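Local structure of endo-1,4-beta-xylanase D (Paenibacillus polymyxa, 1W0N) at residues A[32-37]-A[62-67]; A[36-41]-A[121-126]. The protein probably cuts internal beta-1,4 bonds of xylan, to which its calcium-dependent CBM36 module, the part described here, is likely to bind. One frame throughout, in Å; residues are numbered along the deposited sequence.

In the fold
Both contacts sit at the same antiparallel sheet of this beta-sandwich. Interaction 2 pairs strands 36-39 and 122-130 directly through backbone hydrogen bonds, and interaction 1 sets the loop before strand 36-39 against strand 56-65, the other neighbour of 122-130, through side chains. Both are largely buried: interaction 1, smaller and mostly apolar, has partly exposed P33 and R62 at its margin, and interaction 2 has partly exposed Y40 and D121 at a magnesium ion. The two share G36 and V37 and converge on one calcium ion, bound by D35 of the first and D125 of the second. R62 of interaction 1 forms a salt bridge with D125 of interaction 2.

Interaction 1: residues A[32-37]-A[62-67]; sequences APFDGV and RGASSN. With CA (calcium ion), chain B.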
loop_
_atom_site.group_PDB
_atom_site.type_symbol
_atom_site.label_atom_id
_atom_site.label_comp_id
_atom_site.label_asym_id
_atom_site.label_seq_id
_atom_site.Cartn_x
_atom_site.Cartn_y
_atom_site.Cartn_z
ATOM N N ALA A 32 13.648 7.946 3.999
ATOM C CA ALA A 32 14.447 6.739 3.810
ATOM C C ALA A 32 13.552 5.543 4.131
ATOM O O ALA A 32 12.761 5.590 5.069
ATOM C CB ALA A 32 15.666 6.739 4.712
ATOM N N PRO A 33 13.673 4.458 3.342
ATOM C CA PRO A 33 14.600 4.249 2.235
ATOM C C PRO A 33 14.137 4.835 0.882
ATOM O O PRO A 33 14.727 4.537 -0.147
ATOM C CB PRO A 33 14.698 2.725 2.150
ATOM C CG PRO A 33 13.314 2.255 2.562
ATOM C CD PRO A 33 12.901 3.238 3.649
ATOM N N PHE A 34 13.098 5.676 0.930
ATOM C CA PHE A 34 12.626 6.449 -0.211
ATOM C C PHE A 34 11.673 7.485 0.382
ATOM O O PHE A 34 11.294 7.412 1.548
ATOM C CB PHE A 34 11.939 5.573 -1.285
ATOM C CG PHE A 34 11.097 4.462 -0.711
ATOM C CD1 PHE A 34 10.006 4.750 0.114
ATOM C CD2 PHE A 34 11.407 3.140 -0.957
ATOM C CE1 PHE A 34 9.253 3.727 0.678
ATOM C CE2 PHE A 34 10.638 2.109 -0.411
ATOM C CZ PHE A 34 9.579 2.408 0.421
ATOM N N ASP A 35 11.270 8.455 -0.454
ATOM C CA ASP A 35 10.189 9.348 -0.068
ATOM C C ASP A 35 8.881 8.557 -0.114
ATOM O O ASP A 35 8.541 7.954 -1.137
ATOM C CB ASP A 35 10.150 10.564 -0.971
ATOM C CG ASP A 35 11.430 11.375 -0.832
ATOM O OD1 ASP A 35 11.722 11.800 0.304
ATOM O OD2 ASP A 35 12.213 11.514 -1.772
ATOM N N GLY A 36 8.183 8.513 1.003
ATOM C CA GLY A 36 7.012 7.661 1.110
ATOM C C GLY A 36 6.386 7.817 2.463
ATOM O O GLY A 36 6.483 8.885 3.089
ATOM N N VAL A 37 5.730 6.752 2.935
ATOM C CA VAL A 37 5.082 6.732 4.227
ATOM C C VAL A 37 5.428 5.415 4.912
ATOM O O VAL A 37 5.478 4.363 4.253
ATOM C CB VAL A 37 3.548 6.912 4.109
ATOM C CG1 VAL A 37 2.863 6.848 5.469
ATOM C CG2 VAL A 37 3.232 8.232 3.423
ATOM N N ARG A 62 5.682 -0.234 -4.701
ATOM C CA ARG A 62 7.079 -0.301 -4.314
ATOM C C ARG A 62 7.157 -0.056 -2.808
ATOM O O ARG A 62 6.592 0.919 -2.308
ATOM C CB ARG A 62 7.922 0.722 -5.074
ATOM C CG ARG A 62 9.395 0.634 -4.725
ATOM C CD ARG A 62 10.262 1.431 -5.675
ATOM N NE ARG A 62 11.684 1.200 -5.458
ATOM C CZ ARG A 62 12.571 2.077 -4.981
ATOM N NH1 ARG A 62 12.206 3.271 -4.530
ATOM N NH2 ARG A 62 13.869 1.738 -4.948
ATOM N N GLY A 63 7.819 -0.971 -2.105
ATOM C CA GLY A 63 7.878 -0.907 -0.663
ATOM C C GLY A 63 9.096 -1.634 -0.127
ATOM O O GLY A 63 9.880 -2.212 -0.874
ATOM N N ALA A 64 9.227 -1.598 1.203
ATOM C CA ALA A 64 10.325 -2.272 1.884
ATOM C C ALA A 64 9.900 -2.579 3.301
ATOM O O ALA A 64 8.933 -2.013 3.816
ATOM C CB ALA A 64 11.589 -1.398 1.885
ATOM N N SER A 65 10.644 -3.481 3.947
ATOM C CA SER A 65 10.474 -3.760 5.357
ATOM C C SER A 65 11.458 -2.936 6.190
ATOM O O SER A 65 12.559 -2.609 5.734
ATOM C CB SER A 65 10.750 -5.247 5.586
ATOM O OG SER A 65 10.603 -5.561 6.962
ATOM N N SER A 66 11.068 -2.678 7.435
ATOM C CA SER A 66 11.971 -2.090 8.406
ATOM C C SER A 66 13.102 -3.023 8.822
ATOM O O SER A 66 14.084 -2.566 9.404
ATOM C CB SER A 66 11.187 -1.652 9.644
ATOM O OG SER A 66 10.517 -2.747 10.252
ATOM N N ASN A 67 12.952 -4.322 8.536
ATOM C CA ASN A 67 13.895 -5.314 9.025
ATOM C C ASN A 67 14.206 -6.314 7.917
ATOM O O ASN A 67 13.649 -6.270 6.820
ATOM C CB ASN A 67 13.304 -5.997 10.266
ATOM C CG ASN A 67 13.365 -5.119 11.498
ATOM O OD1 ASN A 67 14.096 -5.471 12.471
ATOM N ND2 ASN A 67 12.629 -4.066 11.558
HETATM CA CA CA B . 7.235 8.011 -3.070
HETATM O O HOH W 1 9.140 8.856 -4.294
#
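The ring of F34 carries most of this contact, lying against strand 62-65 from the loop 32-35. Its apolar touches come first: CZ of F34 reaches CA of G63 at 3.9 Å, and CE2 of F34 is 4.3 Å from CB of A64. The backbone N of A64 sits at the ring edge. With CG between the backbone N and the carbonyl carbon (chi1 38°), the crowded position, the F34 side chain is carried toward the strand. P33, which follows a cis peptide bond, adds CG at 4.1 Å from CB of A64; the same CG lies over one face of the F34 ring, offset toward the rim. The polar neighbour is R62, whose extended chain runs past F34 in the opposite direction and brings NH1 to 3.7 Å from CD2 of F34, the guanidinium and ring planes 49° apart. An alanine in place of F34 would probably open a gap beside G63 and A64 and take away the ring carbons that R62 NH1 packs on. The contact is thus held by van der Waals packing, while the charge of R62 is met by D125, itself a calcium ligand, beside the loop whose D35 O binds the same ion at 2.3 Å.

Interaction 2: residues A[36-41]-A[121-126]; sequences GVALYA and DAYVDF. With MG (magnesium ion), chain C; CA (calcium ion), chain B.
V37 and L39 form hydrogen-bonded antiparallel pairs with V124 and A122, while A38 and Y123 between them form a non-hydrogen-bonded pair, the short strand axes running at 155° to each other. Each hydrogen-bonded pair is closed by two backbone bonds, among them V124 N to V37 O at 2.8 Å and L39 N to A122 O at 2.9 Å. At the G36 end, a side chain would run into V124 O, which here receives a CA-H...O contact from G36. With V37 and A122 on one face, L39 and V124 cross obliquely, CD1 of L39 lying 4.0 Å from CG2 of V124; L111 and L113 of strand 107-113, in the other sheet, pack against this face. On the other face, CB of A38 meets the edge of the Y123 ring in its plane, 3.8 Å from CD1 of Y123. Beyond the strand pairing, Y40 and D121 cross at about a right angle: OD2 of D121 lies at the edge of the Y40 ring near its plane, 3.6 Å from CD1 of Y40, the carboxylate and ring planes 71° apart. The magnesium ion takes O of Y40 at 2.1 Å and OD1 of D121 at 2.0 Å, with four waters completing six ligands. Water 2 also donates to OD2 of D121, so both carboxylate oxygens are engaged. At the far end, with CG anti to the backbone N (chi1 -176°) and beside the carbonyl carbon, D125 grips calcium through O and OD1, its OD2 being left to R62. Magnesium thus bridges the two segments just past the strand pairing, while calcium joins the D35 loop to D125 at its other end.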
loop_
_atom_site.group_PDB
_atom_site.type_symbol
_atom_site.label_atom_id
_atom_site.label_comp_id
_atom_site.label_asym_id
_atom_site.label_seq_id
_atom_site.Cartn_x
_atom_site.Cartn_y
_atom_site.Cartn_z
ATOM N N GLY A 36 8.183 8.513 1.003
ATOM C CA GLY A 36 7.012 7.661 1.110
ATOM C C GLY A 36 6.386 7.817 2.463
ATOM O O GLY A 36 6.483 8.885 3.089
ATOM N N VAL A 37 5.730 6.752 2.935
ATOM C CA VAL A 37 5.082 6.732 4.227
ATOM C C VAL A 37 5.428 5.415 4.912
ATOM O O VAL A 37 5.478 4.363 4.253
ATOM C CB VAL A 37 3.548 6.912 4.109
ATOM C CG1 VAL A 37 2.863 6.848 5.469
ATOM C CG2 VAL A 37 3.232 8.232 3.423
ATOM N N ALA A 38 5.619 5.468 6.236
ATOM C CA ALA A 38 5.800 4.269 7.042
ATOM C C ALA A 38 4.513 3.936 7.788
ATOM O O ALA A 38 3.814 4.823 8.313
ATOM C CB ALA A 38 6.913 4.472 8.055
ATOM N N LEU A 39 4.253 2.630 7.869
ATOM C CA LEU A 39 3.130 2.035 8.589
ATOM C C LEU A 39 3.708 1.106 9.657
ATOM O O LEU A 39 4.524 0.222 9.334
ATOM C CB LEU A 39 2.259 1.227 7.630
ATOM C CG LEU A 39 1.747 1.971 6.396
ATOM C CD1 LEU A 39 1.071 0.995 5.453
ATOM C CD2 LEU A 39 0.814 3.108 6.765
ATOM N N TYR A 40 3.307 1.309 10.905
ATOM C CA TYR A 40 3.953 0.651 12.040
ATOM C C TYR A 40 3.047 -0.243 12.866
ATOM O O TYR A 40 3.523 -1.167 13.553
ATOM C CB TYR A 40 4.535 1.682 13.018
ATOM C CG TYR A 40 5.460 2.714 12.406
ATOM C CD1 TYR A 40 6.835 2.517 12.358
ATOM C CD2 TYR A 40 4.965 3.921 11.931
ATOM C CE1 TYR A 40 7.682 3.502 11.867
ATOM C CE2 TYR A 40 5.803 4.916 11.443
ATOM C CZ TYR A 40 7.162 4.699 11.420
ATOM O OH TYR A 40 8.011 5.688 10.959
ATOM N N ALA A 41 1.748 0.057 12.903
ATOM C CA ALA A 41 0.835 -0.629 13.797
ATOM C C ALA A 41 -0.523 -0.715 13.165
ATOM O O ALA A 41 -0.801 -0.078 12.141
ATOM C CB ALA A 41 0.756 0.105 15.111
ATOM N N ASP A 121 7.552 -3.445 10.135
ATOM C CA ASP A 121 6.922 -2.232 9.654
ATOM C C ASP A 121 7.156 -2.093 8.167
ATOM O O ASP A 121 8.155 -2.579 7.632
ATOM C CB ASP A 121 7.457 -1.057 10.448
ATOM C CG ASP A 121 7.171 -1.231 11.923
ATOM O OD1 ASP A 121 6.076 -1.777 12.214
ATOM O OD2 ASP A 121 8.001 -0.837 12.778
ATOM N N ALA A 122 6.187 -1.464 7.495
ATOM C CA ALA A 122 6.249 -1.317 6.050
ATOM C C ALA A 122 6.537 0.118 5.659
ATOM O O ALA A 122 5.913 1.058 6.162
ATOM C CB ALA A 122 4.953 -1.746 5.396
ATOM N N TYR A 123 7.449 0.265 4.724
ATOM C CA TYR A 123 7.700 1.521 4.054
ATOM C C TYR A 123 7.046 1.427 2.684
ATOM O O TYR A 123 7.281 0.448 1.953
ATOM C CB TYR A 123 9.200 1.727 3.925
ATOM C CG TYR A 123 9.969 1.659 5.229
ATOM C CD1 TYR A 123 9.532 2.315 6.369
ATOM C CD2 TYR A 123 11.175 0.978 5.297
ATOM C CE1 TYR A 123 10.266 2.283 7.552
ATOM C CE2 TYR A 123 11.931 0.960 6.459
ATOM C CZ TYR A 123 11.472 1.616 7.585
ATOM O OH TYR A 123 12.213 1.615 8.740
ATOM N N VAL A 124 6.289 2.471 2.327
ATOM C CA VAL A 124 5.505 2.455 1.089
ATOM C C VAL A 124 5.947 3.644 0.265
ATOM O O VAL A 124 5.947 4.787 0.769
ATOM C CB VAL A 124 3.996 2.572 1.448
ATOM C CG1 VAL A 124 3.169 2.501 0.209
ATOM C CG2 VAL A 124 3.563 1.425 2.371
ATOM N N ASP A 125 6.322 3.388 -0.981
ATOM C CA ASP A 125 6.827 4.453 -1.858
ATOM C C ASP A 125 5.702 5.026 -2.733
ATOM O O ASP A 125 5.457 6.238 -2.736
ATOM C CB ASP A 125 7.970 3.869 -2.695
ATOM C CG ASP A 125 8.678 4.869 -3.585
ATOM O OD1 ASP A 125 8.275 6.048 -3.599
ATOM O OD2 ASP A 125 9.635 4.468 -4.290
ATOM N N PHE A 126 5.035 4.146 -3.472
ATOM C CA PHE A 126 3.975 4.545 -4.394
ATOM C C PHE A 126 3.149 3.310 -4.731
ATOM O O PHE A 126 3.576 2.169 -4.496
ATOM C CB PHE A 126 4.539 5.172 -5.683
ATOM C CG PHE A 126 5.416 4.254 -6.496
ATOM C CD1 PHE A 126 4.874 3.233 -7.294
ATOM C CD2 PHE A 126 6.796 4.443 -6.490
ATOM C CE1 PHE A 126 5.691 2.403 -8.064
ATOM C CE2 PHE A 126 7.621 3.637 -7.289
ATOM C CZ PHE A 126 7.056 2.615 -8.059
HETATM MG MG MG C . 5.133 -2.420 13.886
HETATM CA CA CA B . 7.235 8.011 -3.070
HETATM O O HOH W 2 6.300 -1.010 14.875
HETATM O O HOH W 1 9.140 8.856 -4.294
HETATM O O HOH W 3 4.213 -2.969 15.639
HETATM O O HOH W 4 6.620 -3.862 14.275
HETATM O O HOH W 5 4.231 -3.904 12.779
#